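Local coordinates for protein 401aa long hypothetical glucose-1-phosphate thymidylyltransferase (Sulfolobus tokodaii, PDB 2GGQ) that probably acts as a bifunctional enzyme in the synthesis of UDP-N-acetylglucosamine and UDP-N-acetylgalactosamine, coupling a sugar-1-phosphate nucleotidyltransferase section to a hexapeptide-repeat section, at residues Gly11-Pro16 / Ile209-Asn214; Thr18-Lys23 / Ile377-Arg382; Lys23-Ile28 / Glu59-Lys64; Gly313-Ala318 / Leu355-Gly360. All coordinates share one frame; numbering follows the deposited sequence.

In the fold
The nucleotidyltransferase section holds both segments of interactions 1 and 3, with interaction 3 nested inside the chain loop that interaction 1 closes. Interaction 4 lies further along, in the coils of the hexapeptide-repeat section, and interaction 2 ties the two sections together across more than 350 residues. The centres of interactions 1, 2 and 4 are about 11 to 12 Å from one another, whereas those of interactions 3 and 4, which do not touch, are about 20 Å apart. One long loop between strands 2-7 and 27-28 feeds interactions 1 and 2 and leads into interaction 3, so the loop that grips the triphosphate also packs against the C-terminal coils. P212 and P16 both rest on F358.

Interaction 1: Gly11-Pro16 / Ile209-Asn214; sequences GERLEP and IGKPWN. With TTP (thymidine-5'-triphosphate), chain E.
R13 lays one face of its guanidinium over the backbone of G210, with NH1 3.5 Å from the G210 CA. Glycine suits this place because a beta carbon here would run into NH1. With that face covered, the rim of the guanidinium turns to the nucleotide: NH2 donates to the TTP bridging oxygen O3A at 2.8 Å, in the plane of the group, and NE bonds to both O1G and O3G of the gamma phosphate. A bend at chi3 (-71°) folds the arginine back to make this reach. NH1 is joined through one water to K211 NZ, 4.1 Å away, and both cations share the water as acceptor. The loop itself is the glycine-rich phosphate-binding signature of GT-A nucleotidyltransferases, which follows the first strand of the Rossmann-like sheet, 2-7. Its successive amides point at the triphosphate: G11 N to O1B at 2.9 Å, E12 N to O2G and R13 N to O1G, the last nearly straight at 165°. Positive phi at G11, natural for glycine, turns the chain there, and the amides of E12 and R13 follow on to the gamma phosphate. Behind the phosphates the contact is made by van der Waals packing, partly against the backbone. L14 sends CD1 to within 3.4 Å of the K211 carbonyl carbon and 4.0 Å of I209 CG2, while P212 sets its ring atom CD 3.3 Å from R13 O.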
# COMPACT_ATOMS: atom_id res chain seq x y z
N GLY A 11 -9.60 0.31 -5.41
CA GLY A 11 -8.87 1.02 -4.34
C GLY A 11 -9.73 1.85 -3.37
O GLY A 11 -9.22 2.75 -2.69
N GLU A 12 -11.01 1.52 -3.28
CA GLU A 12 -11.93 2.18 -2.32
C GLU A 12 -11.59 1.97 -0.84
O GLU A 12 -11.81 2.87 0.00
CB GLU A 12 -13.38 1.76 -2.59
CG GLU A 12 -13.96 2.51 -3.78
CD GLU A 12 -15.20 1.85 -4.37
OE1 GLU A 12 -16.08 1.44 -3.58
OE2 GLU A 12 -15.26 1.75 -5.62
N ARG A 13 -11.11 0.79 -0.48
CA ARG A 13 -10.72 0.55 0.92
C ARG A 13 -9.50 1.33 1.36
O ARG A 13 -9.18 1.40 2.55
CB ARG A 13 -10.44 -0.94 1.16
CG ARG A 13 -11.62 -1.89 0.87
CD ARG A 13 -11.11 -3.37 1.05
NE ARG A 13 -10.19 -3.76 -0.02
CZ ARG A 13 -9.11 -4.53 0.12
NH1 ARG A 13 -8.75 -5.02 1.31
NH2 ARG A 13 -8.37 -4.80 -0.93
N LEU A 14 -8.80 1.90 0.39
CA LEU A 14 -7.59 2.65 0.72
C LEU A 14 -7.79 4.15 0.64
O LEU A 14 -6.83 4.92 0.67
CB LEU A 14 -6.42 2.18 -0.18
CG LEU A 14 -5.03 2.47 0.39
CD1 LEU A 14 -4.67 1.60 1.59
CD2 LEU A 14 -3.94 2.38 -0.66
N GLU A 15 -9.04 4.58 0.54
CA GLU A 15 -9.33 6.01 0.55
C GLU A 15 -8.97 6.51 1.95
O GLU A 15 -9.14 5.77 2.91
CB GLU A 15 -10.81 6.24 0.24
CG GLU A 15 -11.13 5.87 -1.21
CD GLU A 15 -12.59 6.02 -1.56
OE1 GLU A 15 -13.38 6.39 -0.68
OE2 GLU A 15 -12.95 5.76 -2.74
N PRO A 16 -8.54 7.79 2.08
CA PRO A 16 -8.48 8.84 1.05
C PRO A 16 -7.22 8.85 0.19
O PRO A 16 -7.10 9.67 -0.71
CB PRO A 16 -8.63 10.16 1.89
CG PRO A 16 -7.97 9.83 3.23
CD PRO A 16 -8.16 8.31 3.43
N ILE A 209 -1.61 -4.19 0.44
CA ILE A 209 -1.93 -2.86 0.92
C ILE A 209 -3.43 -2.64 0.67
O ILE A 209 -3.83 -2.02 -0.30
CB ILE A 209 -1.03 -1.84 0.23
CG1 ILE A 209 0.45 -2.26 0.45
CG2 ILE A 209 -1.27 -0.42 0.78
CD1 ILE A 209 1.45 -1.28 -0.15
N GLY A 210 -4.26 -3.19 1.54
CA GLY A 210 -5.71 -3.22 1.32
C GLY A 210 -6.32 -2.01 2.01
O GLY A 210 -7.09 -1.26 1.39
N LYS A 211 -5.92 -1.80 3.27
CA LYS A 211 -6.50 -0.75 4.12
C LYS A 211 -5.45 0.26 4.58
O LYS A 211 -4.25 -0.05 4.55
CB LYS A 211 -7.27 -1.42 5.26
CG LYS A 211 -8.49 -2.16 4.70
CD LYS A 211 -8.95 -3.29 5.61
CE LYS A 211 -7.84 -4.29 5.92
NZ LYS A 211 -8.16 -5.63 5.35
N PRO A 212 -5.87 1.50 4.92
CA PRO A 212 -4.88 2.55 5.06
C PRO A 212 -3.82 2.30 6.10
O PRO A 212 -2.67 2.70 5.92
CB PRO A 212 -5.74 3.81 5.42
CG PRO A 212 -7.03 3.52 4.77
CD PRO A 212 -7.22 2.04 5.14
N TRP A 213 -4.16 1.57 7.16
CA TRP A 213 -3.15 1.35 8.19
C TRP A 213 -2.10 0.37 7.69
O TRP A 213 -1.04 0.30 8.24
CB TRP A 213 -3.78 0.88 9.52
CG TRP A 213 -4.69 -0.30 9.40
CD1 TRP A 213 -4.33 -1.61 9.50
CD2 TRP A 213 -6.12 -0.28 9.18
NE1 TRP A 213 -5.46 -2.42 9.34
CE2 TRP A 213 -6.56 -1.64 9.15
CE3 TRP A 213 -7.08 0.74 9.02
CZ2 TRP A 213 -7.91 -2.00 8.96
CZ3 TRP A 213 -8.42 0.39 8.81
CH2 TRP A 213 -8.82 -0.98 8.81
N ASN A 214 -2.38 -0.35 6.58
CA ASN A 214 -1.34 -1.26 6.00
C ASN A 214 -0.21 -0.47 5.40
O ASN A 214 0.90 -0.96 5.30
CB ASN A 214 -1.91 -2.17 4.91
CG ASN A 214 -2.91 -3.14 5.44
OD1 ASN A 214 -2.78 -3.64 6.56
ND2 ASN A 214 -3.92 -3.41 4.66
PA TTP E . -9.02 -6.23 -4.24
O1A TTP E . -9.79 -7.08 -3.23
O2A TTP E . -7.61 -6.79 -4.45
O3A TTP E . -8.88 -4.68 -3.68
PB TTP E . -9.34 -3.44 -4.62
O1B TTP E . -8.46 -2.24 -4.68
O2B TTP E . -9.40 -3.89 -6.06
O3B TTP E . -10.86 -3.20 -4.21
PG TTP E . -11.46 -2.24 -3.10
O1G TTP E . -10.33 -1.60 -2.30
O2G TTP E . -12.33 -1.18 -3.73
O3G TTP E . -12.35 -3.16 -2.29
O5' TTP E . -9.92 -6.12 -5.60
C5' TTP E . -11.35 -5.94 -5.50
C4' TTP E . -12.09 -5.18 -6.63
O4' TTP E . -11.33 -4.68 -7.75
C3' TTP E . -13.03 -6.16 -7.28
O3' TTP E . -14.17 -5.41 -7.73
C2' TTP E . -12.24 -6.72 -8.47
C1' TTP E . -11.53 -5.47 -8.96
N1 TTP E . -10.26 -5.60 -9.75
C2 TTP E . -10.25 -5.31 -11.16
O2 TTP E . -11.30 -4.99 -11.79
N3 TTP E . -9.13 -5.36 -11.87
C4 TTP E . -7.97 -5.68 -11.29
O4 TTP E . -6.95 -5.70 -11.99
C5 TTP E . -7.93 -5.99 -9.85
C5M TTP E . -6.62 -6.36 -9.17
C6 TTP E . -9.12 -5.93 -9.12
O HOH W 1 -10.19 -5.76 3.69

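Interaction 2: Thr18-Lys23 / Ile377-Arg382; sequences THTRPK and IGAYAR. With TTP (thymidine-5'-triphosphate), chain E.
H19 supplies the one hydrogen bond of this contact: its ND1 accepts the backbone N-H of A379 at 3.1 Å. The bond is almost straight, 170° at the hydrogen, and the donor lies only 7° out of the imidazole plane, so the ring meets the turn by its edge. The same edge brushes the G378 CA, 3.5 Å from ND1, where glycine allows the close approach. The apolar contacts centre on A379, a methyl small enough to sit between two side chains of the loop: its CB is 3.5 Å from H19 CB and 3.6 Å from T20 CG2. That threonine methyl also meets Y380 CE2 at an oblique angle, while T20 OG1 is bonded to E319. Backbone bonding shapes the second segment, where A381 N to G378 O at 3.2 Å closes a type II beta turn. Y380 takes its third position with positive phi, 66°, and stacks on H362. The turn connects strands 376-377 and 382-383 of the hexapeptide-repeat section, so the contact joins two sections of the enzyme. At the far end of the loop K23 NZ binds TTP O1B at 2.7 Å and forms a salt bridge with D99. Because ND1 is an acceptor here, a neutral H19 would carry its proton on NE2, and protonation of ND1 would probably cost this link.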
# COMPACT_ATOMS: atom_id res chain seq x y z
N THR A 18 -6.20 6.91 -2.21
CA THR A 18 -6.60 6.67 -3.61
C THR A 18 -7.48 7.78 -4.24
O THR A 18 -7.84 7.71 -5.42
CB THR A 18 -7.33 5.31 -3.77
OG1 THR A 18 -8.31 5.19 -2.73
CG2 THR A 18 -6.29 4.16 -3.63
N HIS A 19 -7.83 8.81 -3.47
CA HIS A 19 -8.51 9.94 -4.09
C HIS A 19 -7.64 10.61 -5.14
O HIS A 19 -8.16 11.20 -6.08
CB HIS A 19 -8.90 10.98 -3.03
CG HIS A 19 -10.07 10.59 -2.17
ND1 HIS A 19 -10.41 11.28 -1.02
CD2 HIS A 19 -10.97 9.60 -2.30
CE1 HIS A 19 -11.48 10.72 -0.48
NE2 HIS A 19 -11.84 9.70 -1.24
N THR A 20 -6.31 10.57 -4.96
CA THR A 20 -5.37 11.26 -5.84
C THR A 20 -4.26 10.40 -6.48
O THR A 20 -3.44 10.94 -7.23
CB THR A 20 -4.63 12.41 -5.12
OG1 THR A 20 -3.89 11.89 -3.99
CG2 THR A 20 -5.65 13.51 -4.64
N ARG A 21 -4.13 9.14 -6.10
CA ARG A 21 -3.16 8.26 -6.79
C ARG A 21 -3.72 6.85 -6.84
O ARG A 21 -4.50 6.47 -5.98
CB ARG A 21 -1.78 8.24 -6.09
CG ARG A 21 -1.75 7.45 -4.76
CD ARG A 21 -0.38 7.43 -4.11
NE ARG A 21 -0.06 8.70 -3.44
CZ ARG A 21 1.15 9.25 -3.46
NH1 ARG A 21 2.13 8.63 -4.11
NH2 ARG A 21 1.38 10.41 -2.83
N PRO A 22 -3.34 6.06 -7.89
CA PRO A 22 -3.62 4.65 -7.82
C PRO A 22 -2.87 3.97 -6.68
O PRO A 22 -1.79 4.42 -6.30
CB PRO A 22 -3.10 4.10 -9.18
CG PRO A 22 -3.04 5.34 -10.12
CD PRO A 22 -2.69 6.47 -9.15
N LYS A 23 -3.46 2.91 -6.16
CA LYS A 23 -2.86 2.13 -5.07
C LYS A 23 -1.43 1.69 -5.40
O LYS A 23 -0.57 1.62 -4.50
CB LYS A 23 -3.81 0.99 -4.69
CG LYS A 23 -3.33 -0.11 -3.71
CD LYS A 23 -4.52 -0.85 -2.95
CE LYS A 23 -5.64 -1.41 -3.83
NZ LYS A 23 -6.27 -2.63 -3.20
N ILE A 377 -9.90 12.01 6.28
CA ILE A 377 -10.18 13.27 5.62
C ILE A 377 -9.85 13.19 4.14
O ILE A 377 -8.69 12.98 3.77
CB ILE A 377 -9.43 14.45 6.29
CG1 ILE A 377 -9.81 14.48 7.78
CG2 ILE A 377 -9.77 15.76 5.56
CD1 ILE A 377 -9.22 15.63 8.62
N GLY A 378 -10.87 13.39 3.32
CA GLY A 378 -10.79 13.31 1.86
C GLY A 378 -9.80 14.30 1.27
O GLY A 378 -9.50 15.35 1.85
N ALA A 379 -9.28 13.97 0.10
CA ALA A 379 -8.33 14.83 -0.59
C ALA A 379 -8.99 16.16 -0.90
O ALA A 379 -10.22 16.21 -1.06
CB ALA A 379 -7.87 14.14 -1.89
N TYR A 380 -8.20 17.23 -0.87
CA TYR A 380 -8.69 18.62 -1.11
C TYR A 380 -9.64 19.19 -0.07
O TYR A 380 -10.17 20.28 -0.24
CB TYR A 380 -9.30 18.77 -2.53
CG TYR A 380 -8.29 18.54 -3.56
CD1 TYR A 380 -7.44 19.56 -3.95
CD2 TYR A 380 -8.13 17.26 -4.14
CE1 TYR A 380 -6.47 19.35 -4.90
CE2 TYR A 380 -7.14 17.05 -5.12
CZ TYR A 380 -6.32 18.10 -5.46
OH TYR A 380 -5.36 17.94 -6.43
N ALA A 381 -9.86 18.45 1.01
CA ALA A 381 -10.69 18.99 2.09
C ALA A 381 -10.04 20.23 2.70
O ALA A 381 -8.81 20.39 2.67
CB ALA A 381 -10.92 17.92 3.16
N ARG A 382 -10.87 21.12 3.27
CA ARG A 382 -10.43 22.31 3.97
C ARG A 382 -11.10 22.34 5.34
O ARG A 382 -12.32 22.29 5.46
CB ARG A 382 -10.75 23.60 3.17
CG ARG A 382 -9.83 23.87 1.91
CD ARG A 382 -8.40 24.12 2.37
NE ARG A 382 -7.37 24.47 1.37
CZ ARG A 382 -6.67 23.59 0.64
NH1 ARG A 382 -6.94 22.28 0.68
NH2 ARG A 382 -5.70 24.06 -0.15
PA TTP E . -9.02 -6.23 -4.24
O1A TTP E . -9.79 -7.08 -3.23
O2A TTP E . -7.61 -6.79 -4.45
O3A TTP E . -8.88 -4.68 -3.68
PB TTP E . -9.34 -3.44 -4.62
O1B TTP E . -8.46 -2.24 -4.68
O2B TTP E . -9.40 -3.89 -6.06
O3B TTP E . -10.86 -3.20 -4.21
PG TTP E . -11.46 -2.24 -3.10
O1G TTP E . -10.33 -1.60 -2.30
O2G TTP E . -12.33 -1.18 -3.73
O3G TTP E . -12.35 -3.16 -2.29
O5' TTP E . -9.92 -6.12 -5.60
C5' TTP E . -11.35 -5.94 -5.50
C4' TTP E . -12.09 -5.18 -6.63
O4' TTP E . -11.33 -4.68 -7.75
C3' TTP E . -13.03 -6.16 -7.28
O3' TTP E . -14.17 -5.41 -7.73
C2' TTP E . -12.24 -6.72 -8.47
C1' TTP E . -11.53 -5.47 -8.96
N1 TTP E . -10.26 -5.60 -9.75
C2 TTP E . -10.25 -5.31 -11.16
O2 TTP E . -11.30 -4.99 -11.79
N3 TTP E . -9.13 -5.36 -11.87
C4 TTP E . -7.97 -5.68 -11.29
O4 TTP E . -6.95 -5.70 -11.99
C5 TTP E . -7.93 -5.99 -9.85
C5M TTP E . -6.62 -6.36 -9.17
C6 TTP E . -9.12 -5.93 -9.12

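Interaction 3: Lys23-Ile28 / Glu59-Lys64; sequences KAFVPI and EYFEKK. With TTP (thymidine-5'-triphosphate), chain E.
F25 and F61 come nearest in backbone, their CA atoms 9.0 Å apart, a spacing wide enough for aromatic rings to lie between them. F25 comes just after a short 3-10 segment, closed by V26 N to K23 O, that turns the chain toward strand 27-28; F61 sits on helix 58-64. Three rings fill the gap. Y60 lays CE2 over one face of the F25 ring, 3.4 Å from F25 CD2 and off toward the rim, with the two planes at 54°. F25 in turn puts CE2 over a face of F61, 3.5 Å from F61 CE1, the planes again oblique at 59°. Y60 has CG anti to its backbone N (chi1 -168°) and F61 has CG beside its own, a difference that lets neighbouring helix residues reach different sides of one phenylalanine. Helix 58-64 is the connection of a beta-alpha-beta crossover between parallel strands 48-53 and 69-72 of the Rossmann-like sheet, and F61 lies on V51 and V53 of the first. K64 approaches from the same side of the F25 ring as Y60: CB is 3.5 Å from F25 CE1, and CG makes an off-centre CH-pi contact 4.3 Å from the centroid. Its aliphatic stem suits an exposed margin, since the ammonium can lead away. Compact A24 touches F61 CZ with its CB at 3.8 Å, and I34 of helix 33-43 packs against A24, F25 and F61.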
# COMPACT_ATOMS: atom_id res chain seq x y z
N LYS A 23 -3.46 2.91 -6.16
CA LYS A 23 -2.86 2.13 -5.07
C LYS A 23 -1.43 1.69 -5.40
O LYS A 23 -0.57 1.62 -4.50
CB LYS A 23 -3.81 0.99 -4.69
CG LYS A 23 -3.33 -0.11 -3.71
CD LYS A 23 -4.52 -0.85 -2.95
CE LYS A 23 -5.64 -1.41 -3.83
NZ LYS A 23 -6.27 -2.63 -3.20
N ALA A 24 -1.17 1.43 -6.70
CA ALA A 24 0.17 1.01 -7.16
C ALA A 24 1.25 2.06 -6.88
O ALA A 24 2.43 1.76 -6.88
CB ALA A 24 0.12 0.65 -8.71
N PHE A 25 0.83 3.31 -6.65
CA PHE A 25 1.80 4.39 -6.38
C PHE A 25 1.92 4.83 -4.91
O PHE A 25 2.51 5.86 -4.60
CB PHE A 25 1.55 5.57 -7.31
CG PHE A 25 1.86 5.26 -8.77
CD1 PHE A 25 3.16 5.32 -9.23
CD2 PHE A 25 0.84 4.90 -9.66
CE1 PHE A 25 3.46 5.02 -10.57
CE2 PHE A 25 1.14 4.63 -11.00
CZ PHE A 25 2.46 4.68 -11.44
N VAL A 26 1.35 4.03 -4.02
CA VAL A 26 1.54 4.21 -2.56
C VAL A 26 3.05 4.11 -2.27
O VAL A 26 3.68 3.15 -2.76
CB VAL A 26 0.76 3.14 -1.77
CG1 VAL A 26 1.32 2.94 -0.31
CG2 VAL A 26 -0.68 3.52 -1.72
N PRO A 27 3.63 5.10 -1.52
CA PRO A 27 5.06 5.03 -1.24
C PRO A 27 5.40 4.11 -0.10
O PRO A 27 4.70 4.04 0.89
CB PRO A 27 5.45 6.50 -0.90
CG PRO A 27 4.23 7.13 -0.46
CD PRO A 27 3.02 6.33 -0.94
N ILE A 28 6.52 3.42 -0.27
CA ILE A 28 7.13 2.64 0.77
C ILE A 28 8.50 3.24 0.80
O ILE A 28 9.26 3.11 -0.17
CB ILE A 28 7.19 1.13 0.38
CG1 ILE A 28 5.75 0.62 0.22
CG2 ILE A 28 7.90 0.32 1.48
CD1 ILE A 28 5.52 -0.29 -0.94
N GLU A 59 -3.83 7.64 -17.88
CA GLU A 59 -3.00 8.83 -17.97
C GLU A 59 -1.94 8.88 -16.87
O GLU A 59 -0.77 9.17 -17.14
CB GLU A 59 -3.88 10.08 -17.92
CG GLU A 59 -3.32 11.22 -17.04
CD GLU A 59 -3.98 12.56 -17.28
OE1 GLU A 59 -5.22 12.60 -17.51
OE2 GLU A 59 -3.24 13.57 -17.23
N TYR A 60 -2.36 8.63 -15.62
CA TYR A 60 -1.48 8.69 -14.48
C TYR A 60 -0.31 7.70 -14.64
O TYR A 60 0.86 8.06 -14.45
CB TYR A 60 -2.27 8.42 -13.19
CG TYR A 60 -1.52 8.73 -11.91
CD1 TYR A 60 -1.86 9.84 -11.13
CD2 TYR A 60 -0.46 7.93 -11.49
CE1 TYR A 60 -1.17 10.10 -9.95
CE2 TYR A 60 0.22 8.20 -10.36
CZ TYR A 60 -0.13 9.27 -9.58
OH TYR A 60 0.58 9.48 -8.42
N PHE A 61 -0.65 6.46 -15.00
CA PHE A 61 0.37 5.42 -15.21
C PHE A 61 1.32 5.76 -16.36
O PHE A 61 2.55 5.68 -16.22
CB PHE A 61 -0.30 4.06 -15.46
CG PHE A 61 -0.73 3.34 -14.19
CD1 PHE A 61 0.11 2.40 -13.57
CD2 PHE A 61 -1.98 3.58 -13.63
CE1 PHE A 61 -0.29 1.70 -12.40
CE2 PHE A 61 -2.41 2.89 -12.47
CZ PHE A 61 -1.55 1.94 -11.86
N GLU A 62 0.76 6.18 -17.50
CA GLU A 62 1.61 6.53 -18.66
C GLU A 62 2.66 7.57 -18.30
O GLU A 62 3.83 7.43 -18.66
CB GLU A 62 0.77 6.94 -19.89
CG GLU A 62 0.48 5.75 -20.82
CD GLU A 62 -0.83 5.87 -21.61
OE1 GLU A 62 -1.53 6.90 -21.49
OE2 GLU A 62 -1.15 4.89 -22.34
N LYS A 63 2.25 8.58 -17.53
CA LYS A 63 3.11 9.68 -17.12
C LYS A 63 4.20 9.31 -16.11
O LYS A 63 5.22 10.00 -16.03
CB LYS A 63 2.26 10.81 -16.56
CG LYS A 63 1.17 11.28 -17.51
CD LYS A 63 0.28 12.34 -16.86
CE LYS A 63 -0.30 13.29 -17.91
NZ LYS A 63 0.80 14.03 -18.62
N LYS A 64 4.01 8.23 -15.33
CA LYS A 64 4.96 7.83 -14.28
C LYS A 64 5.92 6.71 -14.69
O LYS A 64 7.03 6.61 -14.14
CB LYS A 64 4.21 7.39 -13.02
CG LYS A 64 3.24 8.42 -12.43
CD LYS A 64 3.96 9.67 -11.91
CE LYS A 64 4.62 9.42 -10.56
NZ LYS A 64 5.04 10.71 -9.91
PA TTP E . -9.02 -6.23 -4.24
O1A TTP E . -9.79 -7.08 -3.23
O2A TTP E . -7.61 -6.79 -4.45
O3A TTP E . -8.88 -4.68 -3.68
PB TTP E . -9.34 -3.44 -4.62
O1B TTP E . -8.46 -2.24 -4.68
O2B TTP E . -9.40 -3.89 -6.06
O3B TTP E . -10.86 -3.20 -4.21
PG TTP E . -11.46 -2.24 -3.10
O1G TTP E . -10.33 -1.60 -2.30
O2G TTP E . -12.33 -1.18 -3.73
O3G TTP E . -12.35 -3.16 -2.29
O5' TTP E . -9.92 -6.12 -5.60
C5' TTP E . -11.35 -5.94 -5.50
C4' TTP E . -12.09 -5.18 -6.63
O4' TTP E . -11.33 -4.68 -7.75
C3' TTP E . -13.03 -6.16 -7.28
O3' TTP E . -14.17 -5.41 -7.73
C2' TTP E . -12.24 -6.72 -8.47
C1' TTP E . -11.53 -5.47 -8.96
N1 TTP E . -10.26 -5.60 -9.75
C2 TTP E . -10.25 -5.31 -11.16
O2 TTP E . -11.30 -4.99 -11.79
N3 TTP E . -9.13 -5.36 -11.87
C4 TTP E . -7.97 -5.68 -11.29
O4 TTP E . -6.95 -5.70 -11.99
C5 TTP E . -7.93 -5.99 -9.85
C5M TTP E . -6.62 -6.36 -9.17
C6 TTP E . -9.12 -5.93 -9.12

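Interaction 4: Gly313-Ala318 / Leu355-Gly360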
# COMPACT_ATOMS: atom_id res chain seq x y z
N GLY A 313 0.73 11.22 15.28
CA GLY A 313 1.08 9.84 15.69
C GLY A 313 0.18 8.81 15.03
O GLY A 313 -1.05 9.04 14.86
N ASP A 314 0.78 7.68 14.62
CA ASP A 314 0.04 6.52 14.11
C ASP A 314 -0.90 6.85 12.92
O ASP A 314 -2.02 6.35 12.84
CB ASP A 314 -0.72 5.85 15.22
CG ASP A 314 0.19 5.37 16.33
OD1 ASP A 314 0.86 4.34 16.09
OD2 ASP A 314 0.25 6.03 17.39
N SER A 315 -0.42 7.70 12.02
CA SER A 315 -1.24 8.32 10.95
C SER A 315 -0.65 8.12 9.58
O SER A 315 0.54 7.86 9.45
CB SER A 315 -1.31 9.85 11.20
OG SER A 315 -2.02 10.10 12.42
N VAL A 316 -1.46 8.29 8.54
CA VAL A 316 -0.92 8.43 7.20
C VAL A 316 -1.39 9.75 6.61
O VAL A 316 -2.59 9.99 6.56
CB VAL A 316 -1.47 7.29 6.30
CG1 VAL A 316 -1.02 7.46 4.86
CG2 VAL A 316 -1.05 5.93 6.91
N ILE A 317 -0.44 10.57 6.16
CA ILE A 317 -0.78 11.88 5.61
C ILE A 317 -0.27 11.85 4.16
O ILE A 317 0.92 11.65 3.95
CB ILE A 317 -0.13 13.03 6.44
CG1 ILE A 317 -0.65 13.02 7.91
CG2 ILE A 317 -0.36 14.39 5.79
CD1 ILE A 317 0.08 14.12 8.78
N ALA A 318 -1.17 12.02 3.20
CA ALA A 318 -0.85 11.96 1.78
C ALA A 318 -0.08 13.19 1.32
O ALA A 318 0.54 13.87 2.13
CB ALA A 318 -2.12 11.72 0.95
N LEU A 355 -4.23 4.48 16.91
CA LEU A 355 -4.38 4.73 15.47
C LEU A 355 -4.82 6.17 15.36
O LEU A 355 -5.75 6.54 16.04
CB LEU A 355 -5.44 3.81 14.89
CG LEU A 355 -5.58 3.84 13.35
CD1 LEU A 355 -4.25 3.44 12.67
CD2 LEU A 355 -6.68 2.90 12.93
N GLY A 356 -4.15 6.97 14.53
CA GLY A 356 -4.56 8.34 14.28
C GLY A 356 -5.47 8.48 13.07
O GLY A 356 -6.51 7.79 12.96
N ALA A 357 -5.08 9.37 12.18
CA ALA A 357 -5.95 9.79 11.10
C ALA A 357 -5.38 9.42 9.72
O ALA A 357 -4.17 9.19 9.58
CB ALA A 357 -6.14 11.32 11.15
N PHE A 358 -6.25 9.44 8.71
CA PHE A 358 -5.78 9.19 7.33
C PHE A 358 -6.14 10.42 6.51
O PHE A 358 -7.33 10.71 6.38
CB PHE A 358 -6.48 7.93 6.78
CG PHE A 358 -6.24 6.73 7.64
CD1 PHE A 358 -4.93 6.24 7.81
CD2 PHE A 358 -7.26 6.15 8.33
CE1 PHE A 358 -4.68 5.15 8.63
CE2 PHE A 358 -7.03 5.04 9.17
CZ PHE A 358 -5.74 4.54 9.30
N ILE A 359 -5.14 11.18 6.07
CA ILE A 359 -5.38 12.50 5.46
C ILE A 359 -5.08 12.46 3.96
O ILE A 359 -3.92 12.25 3.57
CB ILE A 359 -4.49 13.59 6.11
CG1 ILE A 359 -4.61 13.57 7.67
CG2 ILE A 359 -4.80 14.99 5.57
CD1 ILE A 359 -5.97 13.74 8.21
N GLY A 360 -6.10 12.73 3.12
CA GLY A 360 -5.92 12.75 1.65
C GLY A 360 -5.01 13.89 1.17
O GLY A 360 -4.73 14.84 1.91
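D314 and I359 each offer a carbonyl oxygen to the facing chain at 2.8 Å, D314 O to the G356 N-H and I359 O to the A318 N-H. The second bond belongs to the ladder between adjacent parallel strands, 316-317 and 358-359, in the left-handed parallel beta-helix that hexapeptide repeats build; the first lies just before it. V316 contributes both its N-H, given to A357 O, and its O, which takes the I359 N-H at 2.9 Å with an angle of 169°. The last donor lies nearly along the C=O axis, whereas G356 N stands well above the carbonyl plane of D314, in the loop that leads into the strands. S315 extends the series with its side chain: OG accepts the A357 N-H at 3.2 Å and donates to G313 O at 2.8 Å, so one small hydroxyl serves two backbone groups. G356 suits its place because the space where a beta carbon would stand is taken by S315 OG and G313 O. The carboxylate of buried D314 is held by salt bridges to K296 and R352 and a hydrogen bond from N331. Packing follows the two faces of the sheet. I317 and I359 lie side by side, pointing the same way, their CG1 atoms 4.0 Å apart, a fit for branched side chains stacked from coil to coil. On the other face V316 and F358 meet helix 212-225, F358 resting on W213. There V316 approaches the phenyl edge, with its CB near the ring plane and 3.9 Å from F358 CD1.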